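Local coordinates for SusD homolog (Bacteroides thetaiotaomicron, PDB 3SGH), which probably binds glycans at the cell surface as a SusD-like outer-membrane lipoprotein, in support of their uptake, at residues A35-N40 against S244-V249; C41-F46 against P420-G425; I123-M128 against F148-N153; T142-M147 against L193-R198. All coordinates share one frame; numbering follows the deposited sequence.

From the N terminus, helix 33-40 enters interaction 1, where residues 35-40 meet 244-249 and close a loop of about two hundred residues. The chain runs straight on into 41-46, whose partner 420-425 lies far ahead, so interaction 2 closes a longer loop that crosses the first; the two contacts touch. Interactions 3 and 4 are nested inside both loops. Interaction 3 joins the loop residues 123-128 to helix 140-162, and interaction 4 packs that same helix against helix 181-198; their segments alternate along the chain, so they cross. Interactions 3 and 4 touch each other, and M423 of interaction 2 reaches R198 of interaction 4.

Interaction 1: residues A35-N40 against S244-V249; sequences ACQEIN and SGWPEV
The carboxamide of Q37 comes up to the rim of the W246 indole while holding E248 with its nitrogen. Q37 OE1 sits at the edge of the indole, close to the ring plane and 3.5 Å from W246 CZ3. The amide is turned 56° from the ring, so this is an edge contact and no stack. The Q37 chain leaves helix 33-40 extended, with CG anti to the backbone N (chi1 -179°), and so carries the amide across to the loop that follows helix 239-245. There Q37 NE2 gives an almost straight hydrogen bond of 2.8 Å to E248 OE1. The acceptor lies in the amide plane, and the bond uses the anti lone pair of OE1, the one facing away from the other carboxylate oxygen.

Two waters tie the pair further. One accepts from Q37 NE2 at 2.9 Å and donates to E248 O; the other donates to both Q37 OE1 and E248 OE1. E248 OE1 also takes a weak hydrogen bond from W56 NE1, and the E248 backbone pairs with T53. An alanine at Q37 would probably deprive E248 OE1 of its amide donor and both waters of one anchor, and leave the W246 edge without the amide beside it.

The contact lies at the surface and is polar, its direct bond running from a neutral amide to a carboxylate. Hydrogen-bond direction and bridging water therefore do the joining here, and the donors gathered at E248 OE1 would be expected to favour the ionised carboxylate.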
loop_
_atom_site.group_PDB
_atom_site.type_symbol
_atom_site.label_atom_id
_atom_site.label_comp_id
_atom_site.label_asym_id
_atom_site.label_seq_id
_atom_site.Cartn_x
_atom_site.Cartn_y
_atom_site.Cartn_z
ATOM N N ALA A 35 -2.209 -2.880 15.009
ATOM C CA ALA A 35 -1.633 -3.202 13.691
ATOM C C ALA A 35 -2.186 -2.242 12.638
ATOM O O ALA A 35 -1.432 -1.733 11.824
ATOM C CB ALA A 35 -1.972 -4.664 13.303
ATOM N N CYS A 36 -3.513 -2.034 12.669
ATOM C CA CYS A 36 -4.191 -1.115 11.754
ATOM C C CYS A 36 -3.634 0.309 11.879
ATOM O O CYS A 36 -3.279 0.931 10.878
ATOM C CB CYS A 36 -5.708 -1.154 11.957
ATOM S SG CYS A 36 -6.580 -0.270 10.669
ATOM N N GLN A 37 -3.496 0.806 13.099
ATOM C CA GLN A 37 -2.950 2.131 13.265
ATOM C C GLN A 37 -1.533 2.190 12.723
ATOM O O GLN A 37 -1.203 3.092 11.949
ATOM C CB GLN A 37 -2.965 2.619 14.689
ATOM C CG GLN A 37 -2.376 4.075 14.760
ATOM C CD GLN A 37 -2.759 4.784 16.055
ATOM O OE1 GLN A 37 -2.583 4.230 17.158
ATOM N NE2 GLN A 37 -3.280 6.001 15.921
ATOM N N GLU A 38 -0.740 1.200 13.107
ATOM C CA GLU A 38 0.709 1.222 12.778
ATOM C C GLU A 38 0.979 1.152 11.278
ATOM O O GLU A 38 1.815 1.882 10.755
ATOM C CB GLU A 38 1.435 0.102 13.505
ATOM C CG GLU A 38 1.433 0.292 15.044
ATOM C CD GLU A 38 1.837 -1.001 15.806
ATOM O OE1 GLU A 38 2.253 -1.974 15.166
ATOM O OE2 GLU A 38 1.731 -1.004 17.042
ATOM N N ILE A 39 0.263 0.274 10.580
ATOM C CA ILE A 39 0.478 0.055 9.169
ATOM C C ILE A 39 -0.439 0.888 8.281
ATOM O O ILE A 39 -0.015 1.358 7.227
ATOM C CB ILE A 39 0.335 -1.479 8.855
ATOM C CG1 ILE A 39 1.398 -2.286 9.629
ATOM C CG2 ILE A 39 0.376 -1.780 7.310
ATOM C CD1 ILE A 39 2.868 -2.064 9.145
ATOM N N ASN A 40 -1.701 1.013 8.668
ATOM C CA ASN A 40 -2.687 1.650 7.838
ATOM C C ASN A 40 -2.935 3.110 8.172
ATOM O O ASN A 40 -3.553 3.778 7.364
ATOM C CB ASN A 40 -4.021 0.897 7.882
ATOM C CG ASN A 40 -3.922 -0.497 7.277
ATOM O OD1 ASN A 40 -3.191 -0.703 6.308
ATOM N ND2 ASN A 40 -4.656 -1.446 7.829
ATOM N N SER A 244 -10.672 5.212 14.137
ATOM C CA SER A 244 -11.467 6.362 13.718
ATOM C C SER A 244 -12.353 6.884 14.864
ATOM O O SER A 244 -12.658 8.086 14.937
ATOM C CB SER A 244 -12.336 5.985 12.516
ATOM O OG SER A 244 -13.194 7.017 12.069
ATOM N N GLY A 245 -12.774 5.971 15.728
ATOM C CA GLY A 245 -13.611 6.288 16.866
ATOM C C GLY A 245 -12.880 7.013 17.983
ATOM O O GLY A 245 -13.512 7.720 18.768
ATOM N N TRP A 246 -11.564 6.876 18.045
ATOM C CA TRP A 246 -10.778 7.485 19.121
ATOM C C TRP A 246 -10.913 8.996 19.356
ATOM O O TRP A 246 -11.122 9.391 20.519
ATOM C CB TRP A 246 -9.317 7.030 19.077
ATOM C CG TRP A 246 -9.107 5.589 19.396
ATOM C CD1 TRP A 246 -9.931 4.766 20.120
ATOM C CD2 TRP A 246 -7.962 4.810 19.056
ATOM N NE1 TRP A 246 -9.374 3.500 20.188
ATOM C CE2 TRP A 246 -8.155 3.527 19.561
ATOM C CE3 TRP A 246 -6.791 5.079 18.336
ATOM C CZ2 TRP A 246 -7.224 2.524 19.389
ATOM C CZ3 TRP A 246 -5.881 4.101 18.178
ATOM C CH2 TRP A 246 -6.101 2.820 18.694
ATOM N N PRO A 247 -10.851 9.855 18.301
ATOM C CA PRO A 247 -10.481 9.595 16.883
ATOM C C PRO A 247 -9.015 9.862 16.636
ATOM O O PRO A 247 -8.469 10.768 17.257
ATOM C CB PRO A 247 -11.297 10.643 16.104
ATOM C CG PRO A 247 -11.435 11.819 17.080
ATOM C CD PRO A 247 -11.376 11.221 18.493
ATOM N N GLU A 248 -8.372 9.097 15.759
ATOM C CA GLU A 248 -7.006 9.376 15.360
ATOM C C GLU A 248 -6.738 9.213 13.864
ATOM O O GLU A 248 -5.600 9.351 13.451
ATOM C CB GLU A 248 -6.007 8.583 16.222
ATOM C CG GLU A 248 -6.009 9.048 17.701
ATOM C CD GLU A 248 -4.965 8.393 18.581
ATOM O OE1 GLU A 248 -4.075 7.670 18.070
ATOM O OE2 GLU A 248 -5.046 8.649 19.806
ATOM N N VAL A 249 -7.785 8.955 13.066
ATOM C CA VAL A 249 -7.665 8.920 11.617
ATOM C C VAL A 249 -8.886 9.495 10.947
ATOM O O VAL A 249 -10.006 9.281 11.401
ATOM C CB VAL A 249 -7.309 7.472 11.105
ATOM C CG1 VAL A 249 -8.533 6.526 11.276
ATOM C CG2 VAL A 249 -6.758 7.512 9.665
HETATM O O HOH W 1 -3.648 7.341 13.363
HETATM O O HOH W 2 -2.960 5.607 19.621
#

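Interaction 2: residues C41-F46 against P420-G425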
loop_
_atom_site.group_PDB
_atom_site.type_symbol
_atom_site.label_atom_id
_atom_site.label_comp_id
_atom_site.label_asym_id
_atom_site.label_seq_id
_atom_site.Cartn_x
_atom_site.Cartn_y
_atom_site.Cartn_z
ATOM N N CYS A 41 -2.459 3.627 9.304
ATOM C CA CYS A 41 -2.835 4.988 9.735
ATOM C C CYS A 41 -1.739 5.887 10.282
ATOM O O CYS A 41 -2.055 6.877 10.990
ATOM C CB CYS A 41 -3.948 4.907 10.795
ATOM S SG CYS A 41 -5.426 3.863 10.406
HETATM N N MSE A 42 -0.480 5.619 9.941
HETATM C CA MSE A 42 0.660 6.384 10.454
HETATM C C MSE A 42 1.477 6.907 9.269
HETATM O O MSE A 42 1.111 7.919 8.651
HETATM C CB MSE A 42 1.523 5.536 11.433
HETATM C CG MSE A 42 0.823 5.200 12.763
HETATM SE SE MSE A 42 0.348 6.714 13.899
HETATM C CE MSE A 42 2.023 6.967 14.879
ATOM N N TRP A 43 2.564 6.209 8.934
ATOM C CA TRP A 43 3.301 6.559 7.728
ATOM C C TRP A 43 2.426 6.453 6.492
ATOM O O TRP A 43 2.743 7.035 5.453
ATOM C CB TRP A 43 4.605 5.734 7.538
ATOM C CG TRP A 43 4.360 4.250 7.558
ATOM C CD1 TRP A 43 4.515 3.425 8.621
ATOM C CD2 TRP A 43 3.857 3.436 6.491
ATOM N NE1 TRP A 43 4.133 2.159 8.300
ATOM C CE2 TRP A 43 3.725 2.127 6.999
ATOM C CE3 TRP A 43 3.485 3.684 5.162
ATOM C CZ2 TRP A 43 3.211 1.060 6.229
ATOM C CZ3 TRP A 43 2.975 2.606 4.393
ATOM C CH2 TRP A 43 2.872 1.323 4.930
ATOM N N ALA A 44 1.327 5.706 6.574
ATOM C CA ALA A 44 0.391 5.585 5.446
ATOM C C ALA A 44 -0.101 6.923 4.913
ATOM O O ALA A 44 -0.564 7.002 3.769
ATOM C CB ALA A 44 -0.816 4.706 5.853
ATOM N N SER A 45 -0.078 7.967 5.756
ATOM C CA SER A 45 -0.482 9.280 5.299
ATOM C C SER A 45 0.382 9.779 4.127
ATOM O O SER A 45 -0.056 10.645 3.361
ATOM C CB SER A 45 -0.500 10.291 6.454
ATOM O OG SER A 45 -1.446 9.890 7.441
ATOM N N PHE A 46 1.561 9.223 3.958
ATOM C CA PHE A 46 2.383 9.559 2.802
ATOM C C PHE A 46 1.793 9.073 1.467
ATOM O O PHE A 46 2.307 9.449 0.407
ATOM C CB PHE A 46 3.814 8.967 2.927
ATOM C CG PHE A 46 4.541 9.378 4.179
ATOM C CD1 PHE A 46 4.277 10.587 4.805
ATOM C CD2 PHE A 46 5.512 8.558 4.696
ATOM C CE1 PHE A 46 4.932 10.951 5.958
ATOM C CE2 PHE A 46 6.224 8.915 5.876
ATOM C CZ PHE A 46 5.942 10.076 6.504
ATOM N N PRO A 420 -8.918 1.800 0.764
ATOM C CA PRO A 420 -7.753 2.393 1.398
ATOM C C PRO A 420 -6.546 1.455 1.294
ATOM O O PRO A 420 -6.676 0.271 1.587
ATOM C CB PRO A 420 -8.174 2.553 2.884
ATOM C CG PRO A 420 -9.435 1.812 3.022
ATOM C CD PRO A 420 -9.811 1.178 1.757
ATOM N N ASP A 421 -5.418 1.970 0.815
ATOM C CA ASP A 421 -4.212 1.162 0.623
ATOM C C ASP A 421 -3.079 2.006 1.205
ATOM O O ASP A 421 -2.847 3.115 0.732
ATOM C CB ASP A 421 -3.979 0.893 -0.843
ATOM C CG ASP A 421 -2.755 0.012 -1.095
ATOM O OD1 ASP A 421 -1.668 0.286 -0.531
ATOM O OD2 ASP A 421 -2.918 -0.932 -1.878
ATOM N N PRO A 422 -2.401 1.511 2.235
ATOM C CA PRO A 422 -1.426 2.355 2.944
ATOM C C PRO A 422 -0.179 2.690 2.171
ATOM O O PRO A 422 0.456 3.695 2.462
ATOM C CB PRO A 422 -1.045 1.524 4.153
ATOM C CG PRO A 422 -1.294 0.121 3.780
ATOM C CD PRO A 422 -2.526 0.173 2.829
HETATM N N MSE A 423 0.173 1.840 1.207
HETATM C CA MSE A 423 1.458 1.900 0.531
HETATM C C MSE A 423 1.405 2.319 -0.935
HETATM O O MSE A 423 2.360 2.903 -1.412
HETATM C CB MSE A 423 2.194 0.573 0.664
HETATM C CG MSE A 423 3.555 0.481 -0.031
HETATM SE SE MSE A 423 4.702 1.899 0.534
HETATM C CE MSE A 423 5.542 0.978 2.069
ATOM N N ASN A 424 0.326 2.020 -1.653
ATOM C CA ASN A 424 0.325 2.224 -3.117
ATOM C C ASN A 424 0.729 3.634 -3.527
ATOM O O ASN A 424 1.616 3.836 -4.403
ATOM C CB ASN A 424 -1.036 1.916 -3.731
ATOM C CG ASN A 424 -1.029 2.123 -5.206
ATOM O OD1 ASN A 424 -0.299 1.434 -5.922
ATOM N ND2 ASN A 424 -1.792 3.109 -5.692
ATOM N N GLY A 425 0.086 4.612 -2.912
ATOM C CA GLY A 425 0.382 6.005 -3.249
ATOM C C GLY A 425 1.838 6.396 -3.012
ATOM O O GLY A 425 2.478 6.982 -3.878
#
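A44 and P422 bring their backbones within 4.5 Å, CA to CA, where the 3-10 turn 43-46, just beyond helix 33-40, passes the loop that leads into helix 424-432. At this range A44 CA makes a C-H...O contact of 3.5 Å with P422 O, and the side chains meet directly, A44 CB lying 3.6 Å from P422 CB.

W43 meets P422 and M423 with the benzo end of its indole. Its CG falls between the backbone N and the carbonyl carbon (chi1 55°), and CZ3 lies 3.4 Å from P422 O, with CH2 at 4.0 Å from P422 CB. The selenomethionine M423, bent at both chi2 and chi3, crosses the indole at about a right angle and sets CE 3.8 Å from W43 CZ3. Its SE stands 5.4 Å from the centre of the six-membered ring, an oblique Met-aromatic contact.

D421 fixes the loop itself. Its OD1 accepts from both M423 N and N424 N, a capping arrangement at the start of helix 424-432, with N424 N coming from above the carboxylate plane.

S47 OG hydrogen-bonds P422 O, and W43 NE1 bonds to S76 OG of helix 75-84. L115 and L119 of helix 100-120 pack on both W43 and M423, N40 of helix 33-40 touches P422, and D421 N bonds to OE1 of Q49, just before strand 50-52.

Interaction 3: residues I123-M128 against F148-N153; sequences IPYTQM and FDDLDN
Y125 and D150 approach each other from opposite directions, the phenol from the loop after helix 100-120 and the carboxylate from helix 140-162. Y125 OH donates at 2.7 Å to D150 OD2, which accepts through its anti lone pair, the one facing away from the other carboxylate oxygen. OD2 stays near the plane of the ring and at its edge, 3.3 Å from Y125 CE2, while the carboxylate is twisted 38° from the ring. The hydroxyl is thus met from the CE2 side of the phenol.

Both side chains are aimed by their first torsions. Y125 carries CG anti to its own N (chi1 -174°), which sends the ring away from the type I turn Y125-M128 and toward the helix. D150 has CG anti to the carbonyl carbon, and its carboxylate comes out to meet the hydroxyl.

R109 of helix 100-120 makes a cation-pi contact with the Y125 ring and a long, weak ion pair with D150 OD2. M147 and V143, one and two turns back from D150 along helix 140-162, pack against the same ring.

A phenylalanine in place of Y125 could keep the ring among these neighbours but would probably leave D150 OD2 without its phenol donor and the carboxylate freer to turn.

The contact rests on a single short bond from a neutral hydroxyl to a carboxylate; the phenol donor, with the more distant cation of R109, would be expected to favour the ionised form of D150.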
loop_
_atom_site.group_PDB
_atom_site.type_symbol
_atom_site.label_atom_id
_atom_site.label_comp_id
_atom_site.label_asym_id
_atom_site.label_seq_id
_atom_site.Cartn_x
_atom_site.Cartn_y
_atom_site.Cartn_z
ATOM N N ILE A 123 16.572 -5.925 4.443
ATOM C CA ILE A 123 16.067 -6.683 5.573
ATOM C C ILE A 123 16.773 -8.024 5.581
ATOM O O ILE A 123 17.200 -8.495 4.547
ATOM C CB ILE A 123 14.548 -6.937 5.438
ATOM C CG1 ILE A 123 14.215 -7.678 4.135
ATOM C CG2 ILE A 123 13.694 -5.621 5.610
ATOM C CD1 ILE A 123 12.757 -8.177 4.029
ATOM N N PRO A 124 16.801 -8.710 6.727
ATOM C CA PRO A 124 17.190 -10.120 6.693
ATOM C C PRO A 124 16.104 -10.953 6.018
ATOM O O PRO A 124 14.897 -10.713 6.245
ATOM C CB PRO A 124 17.317 -10.504 8.184
ATOM C CG PRO A 124 17.126 -9.269 8.964
ATOM C CD PRO A 124 16.456 -8.249 8.076
ATOM N N TYR A 125 16.510 -11.912 5.202
ATOM C CA TYR A 125 15.558 -12.749 4.495
ATOM C C TYR A 125 16.217 -14.093 4.146
ATOM O O TYR A 125 15.941 -15.091 4.829
ATOM C CB TYR A 125 14.948 -11.996 3.289
ATOM C CG TYR A 125 13.829 -12.748 2.591
ATOM C CD1 TYR A 125 12.508 -12.591 2.981
ATOM C CD2 TYR A 125 14.111 -13.647 1.564
ATOM C CE1 TYR A 125 11.473 -13.296 2.368
ATOM C CE2 TYR A 125 13.057 -14.378 0.943
ATOM C CZ TYR A 125 11.751 -14.185 1.375
ATOM O OH TYR A 125 10.724 -14.884 0.809
ATOM N N THR A 126 17.134 -14.101 3.191
ATOM C CA THR A 126 17.767 -15.344 2.720
ATOM C C THR A 126 18.562 -16.058 3.792
ATOM O O THR A 126 18.595 -17.290 3.821
ATOM C CB THR A 126 18.666 -15.107 1.505
ATOM O OG1 THR A 126 19.732 -14.233 1.858
ATOM C CG2 THR A 126 17.891 -14.474 0.359
ATOM N N GLN A 127 19.154 -15.282 4.694
ATOM C CA GLN A 127 20.090 -15.799 5.693
ATOM C C GLN A 127 19.432 -16.074 7.037
ATOM O O GLN A 127 20.110 -16.442 7.980
ATOM C CB GLN A 127 21.238 -14.809 5.895
ATOM C CG GLN A 127 22.034 -14.520 4.627
ATOM C CD GLN A 127 22.493 -15.780 3.953
ATOM O OE1 GLN A 127 23.384 -16.477 4.452
ATOM N NE2 GLN A 127 21.907 -16.079 2.802
HETATM N N MSE A 128 18.119 -15.879 7.140
HETATM C CA MSE A 128 17.447 -16.177 8.389
HETATM C C MSE A 128 17.339 -17.660 8.653
HETATM O O MSE A 128 17.121 -18.460 7.722
HETATM C CB MSE A 128 16.090 -15.575 8.397
HETATM C CG MSE A 128 16.188 -14.112 8.397
HETATM SE SE MSE A 128 14.421 -13.463 8.327
HETATM C CE MSE A 128 13.923 -13.686 10.167
ATOM N N PHE A 148 10.915 -12.943 -5.266
ATOM C CA PHE A 148 10.374 -13.448 -6.550
ATOM C C PHE A 148 10.554 -14.980 -6.660
ATOM O O PHE A 148 9.632 -15.695 -7.056
ATOM C CB PHE A 148 11.017 -12.758 -7.774
ATOM C CG PHE A 148 10.442 -11.390 -8.109
ATOM C CD1 PHE A 148 9.167 -11.283 -8.625
ATOM C CD2 PHE A 148 11.183 -10.219 -7.895
ATOM C CE1 PHE A 148 8.606 -10.074 -8.931
ATOM C CE2 PHE A 148 10.643 -8.993 -8.221
ATOM C CZ PHE A 148 9.345 -8.912 -8.742
ATOM N N ASP A 149 11.741 -15.461 -6.290
ATOM C CA ASP A 149 11.997 -16.908 -6.293
ATOM C C ASP A 149 11.025 -17.700 -5.404
ATOM O O ASP A 149 10.498 -18.741 -5.823
ATOM C CB ASP A 149 13.459 -17.215 -5.932
ATOM C CG ASP A 149 14.450 -16.676 -6.970
ATOM O OD1 ASP A 149 14.046 -16.366 -8.105
ATOM O OD2 ASP A 149 15.652 -16.554 -6.622
ATOM N N ASP A 150 10.781 -17.223 -4.185
ATOM C CA ASP A 150 9.926 -17.951 -3.268
ATOM C C ASP A 150 8.479 -17.869 -3.768
ATOM O O ASP A 150 7.709 -18.831 -3.694
ATOM C CB ASP A 150 10.063 -17.382 -1.867
ATOM C CG ASP A 150 11.377 -17.813 -1.180
ATOM O OD1 ASP A 150 11.997 -18.809 -1.611
ATOM O OD2 ASP A 150 11.757 -17.169 -0.189
ATOM N N LEU A 151 8.134 -16.715 -4.316
ATOM C CA LEU A 151 6.780 -16.506 -4.814
ATOM C C LEU A 151 6.572 -17.446 -6.006
ATOM O O LEU A 151 5.519 -18.050 -6.137
ATOM C CB LEU A 151 6.586 -15.031 -5.192
ATOM C CG LEU A 151 5.188 -14.678 -5.722
ATOM C CD1 LEU A 151 4.094 -15.061 -4.768
ATOM C CD2 LEU A 151 5.136 -13.152 -6.045
ATOM N N ASP A 152 7.586 -17.624 -6.865
ATOM C CA ASP A 152 7.428 -18.558 -7.992
ATOM C C ASP A 152 7.196 -19.996 -7.542
ATOM O O ASP A 152 6.445 -20.773 -8.169
ATOM C CB ASP A 152 8.655 -18.486 -8.922
ATOM C CG ASP A 152 8.635 -17.260 -9.839
ATOM O OD1 ASP A 152 7.531 -16.699 -10.075
ATOM O OD2 ASP A 152 9.730 -16.855 -10.356
ATOM N N ASN A 153 7.868 -20.369 -6.462
ATOM C CA ASN A 153 7.709 -21.694 -5.881
ATOM C C ASN A 153 6.277 -21.867 -5.380
ATOM O O ASN A 153 5.671 -22.880 -5.637
ATOM C CB ASN A 153 8.659 -21.882 -4.717
ATOM C CG ASN A 153 8.683 -23.334 -4.224
ATOM O OD1 ASN A 153 9.215 -24.206 -4.937
ATOM N ND2 ASN A 153 8.085 -23.609 -3.029
#

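Interaction 4: residues T142-M147 against L193-R198; sequences TVWHAM and LRMAIR
M195 and W144 carry this contact. The selenomethionine M195 runs along the benzo edge of the indole, with CG in the ring plane and 3.9 Å from W144 CZ3. A bend at chi3 (51°) turns its methyl back toward the other helix, and CE comes to 3.8 Å from W144 CE3 and to 3.9 Å from M147 CB. One methyl group therefore fills the angle between W144 and M147. M147 serves the indole too: its CE lies 3.8 Å above one face, displaced toward the rim. Farther along, R198 adds the aliphatic part of its chain, CD approaching W144 CH2 at 4.2 Å.

The two segments belong to helices 140-162 and 181-198, which run roughly antiparallel at 154° with their axes 11.5 Å apart. Such neighbouring antiparallel helices are the building material of the alpha-alpha superhelix of SusD-like proteins, whose family belongs to the TPR clan. The wide separation is bridged by large side chains, an indole and two selenomethionines.

Helix 100-120 lies against both helices: M113 touches M147, V110 touches M195, and S118 packs on W144. S118 OG also receives a hydrogen bond from R198 NH1, which fixes the guanidinium end while CD stays beside the indole. W491 meets the W144 ring with the two planes about 80° apart. Beyond helix 181-198, A196 rests on helix 204-217 and I197 on helix 319-331, while R194 forms a salt bridge with E321.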
loop_
_atom_site.group_PDB
_atom_site.type_symbol
_atom_site.label_atom_id
_atom_site.label_comp_id
_atom_site.label_asym_id
_atom_site.label_seq_id
_atom_site.Cartn_x
_atom_site.Cartn_y
_atom_site.Cartn_z
ATOM N N THR A 142 18.993 -8.314 -3.536
ATOM C CA THR A 142 19.005 -9.719 -3.159
ATOM C C THR A 142 17.670 -10.132 -2.606
ATOM O O THR A 142 17.146 -11.186 -2.967
ATOM C CB THR A 142 20.144 -9.994 -2.126
ATOM O OG1 THR A 142 21.412 -9.799 -2.794
ATOM C CG2 THR A 142 20.073 -11.408 -1.591
ATOM N N VAL A 143 17.099 -9.303 -1.733
ATOM C CA VAL A 143 15.793 -9.668 -1.138
ATOM C C VAL A 143 14.674 -9.622 -2.178
ATOM O O VAL A 143 13.848 -10.498 -2.194
ATOM C CB VAL A 143 15.427 -8.880 0.155
ATOM C CG1 VAL A 143 15.230 -7.381 -0.085
ATOM C CG2 VAL A 143 14.215 -9.501 0.791
ATOM N N TRP A 144 14.655 -8.634 -3.065
ATOM C CA TRP A 144 13.622 -8.624 -4.096
ATOM C C TRP A 144 13.714 -9.880 -4.964
ATOM O O TRP A 144 12.711 -10.536 -5.226
ATOM C CB TRP A 144 13.697 -7.334 -4.910
ATOM C CG TRP A 144 13.043 -6.163 -4.161
ATOM C CD1 TRP A 144 13.678 -5.224 -3.410
ATOM C CD2 TRP A 144 11.637 -5.876 -4.041
ATOM N NE1 TRP A 144 12.797 -4.358 -2.883
ATOM C CE2 TRP A 144 11.525 -4.736 -3.214
ATOM C CE3 TRP A 144 10.486 -6.456 -4.557
ATOM C CZ2 TRP A 144 10.295 -4.150 -2.913
ATOM C CZ3 TRP A 144 9.250 -5.902 -4.219
ATOM C CH2 TRP A 144 9.169 -4.776 -3.397
ATOM N N HIS A 145 14.916 -10.214 -5.411
ATOM C CA HIS A 145 15.089 -11.442 -6.238
ATOM C C HIS A 145 14.732 -12.727 -5.481
ATOM O O HIS A 145 14.009 -13.602 -6.023
ATOM C CB HIS A 145 16.489 -11.520 -6.814
ATOM C CG HIS A 145 16.739 -10.548 -7.929
ATOM N ND1 HIS A 145 17.556 -10.840 -8.996
ATOM C CD2 HIS A 145 16.310 -9.284 -8.125
ATOM C CE1 HIS A 145 17.609 -9.796 -9.806
ATOM N NE2 HIS A 145 16.865 -8.835 -9.298
ATOM N N ALA A 146 15.180 -12.829 -4.224
ATOM C CA ALA A 146 14.821 -13.950 -3.365
ATOM C C ALA A 146 13.314 -14.090 -3.193
ATOM O O ALA A 146 12.817 -15.207 -3.242
ATOM C CB ALA A 146 15.478 -13.842 -1.989
HETATM N N MSE A 147 12.615 -12.961 -2.984
HETATM C CA MSE A 147 11.162 -12.974 -2.809
HETATM C C MSE A 147 10.465 -13.406 -4.097
HETATM O O MSE A 147 9.509 -14.187 -4.025
HETATM C CB MSE A 147 10.605 -11.638 -2.268
HETATM C CG MSE A 147 11.034 -11.332 -0.885
HETATM SE SE MSE A 147 10.166 -9.770 -0.160
HETATM C CE MSE A 147 11.045 -8.502 -1.346
ATOM N N LEU A 193 3.116 -9.250 -10.228
ATOM C CA LEU A 193 3.078 -8.086 -11.134
ATOM C C LEU A 193 3.280 -6.746 -10.401
ATOM O O LEU A 193 4.033 -5.875 -10.901
ATOM C CB LEU A 193 1.782 -8.077 -11.933
ATOM C CG LEU A 193 1.593 -6.977 -12.951
ATOM C CD1 LEU A 193 2.740 -7.013 -13.966
ATOM C CD2 LEU A 193 0.233 -7.158 -13.657
ATOM N N ARG A 194 2.671 -6.596 -9.228
ATOM C CA ARG A 194 2.904 -5.389 -8.367
ATOM C C ARG A 194 4.384 -5.202 -8.067
ATOM O O ARG A 194 4.966 -4.099 -8.242
ATOM C CB ARG A 194 2.163 -5.496 -7.052
ATOM C CG ARG A 194 2.434 -4.311 -6.123
ATOM C CD ARG A 194 1.935 -4.599 -4.699
ATOM N NE ARG A 194 0.487 -4.572 -4.593
ATOM C CZ ARG A 194 -0.180 -4.808 -3.445
ATOM N NH1 ARG A 194 0.479 -5.122 -2.326
ATOM N NH2 ARG A 194 -1.484 -4.781 -3.420
HETATM N N MSE A 195 5.022 -6.298 -7.642
HETATM C CA MSE A 195 6.447 -6.292 -7.330
HETATM C C MSE A 195 7.316 -5.938 -8.540
HETATM O O MSE A 195 8.266 -5.108 -8.436
HETATM C CB MSE A 195 6.847 -7.643 -6.684
HETATM C CG MSE A 195 6.100 -7.851 -5.395
HETATM SE SE MSE A 195 6.465 -9.636 -4.679
HETATM C CE MSE A 195 8.372 -9.578 -4.757
ATOM N N ALA A 196 6.985 -6.533 -9.687
ATOM C CA ALA A 196 7.701 -6.312 -10.935
ATOM C C ALA A 196 7.640 -4.829 -11.324
ATOM O O ALA A 196 8.652 -4.219 -11.641
ATOM C CB ALA A 196 7.117 -7.178 -12.070
ATOM N N ILE A 197 6.446 -4.245 -11.291
ATOM C CA ILE A 197 6.279 -2.807 -11.588
ATOM C C ILE A 197 7.090 -1.974 -10.583
ATOM O O ILE A 197 7.773 -1.028 -10.960
ATOM C CB ILE A 197 4.770 -2.392 -11.594
ATOM C CG1 ILE A 197 4.116 -2.921 -12.908
ATOM C CG2 ILE A 197 4.607 -0.828 -11.410
ATOM C CD1 ILE A 197 4.525 -2.116 -14.201
ATOM N N ARG A 198 7.096 -2.390 -9.321
ATOM C CA ARG A 198 7.772 -1.577 -8.300
ATOM C C ARG A 198 9.264 -1.471 -8.516
ATOM O O ARG A 198 9.857 -0.395 -8.244
ATOM C CB ARG A 198 7.486 -2.092 -6.918
ATOM C CG ARG A 198 8.074 -1.123 -5.865
ATOM C CD ARG A 198 7.403 -1.117 -4.644
ATOM N NE ARG A 198 5.989 -0.839 -4.769
ATOM C CZ ARG A 198 5.136 -1.207 -3.832
ATOM N NH1 ARG A 198 5.595 -1.819 -2.728
ATOM N NH2 ARG A 198 3.828 -0.959 -3.977
#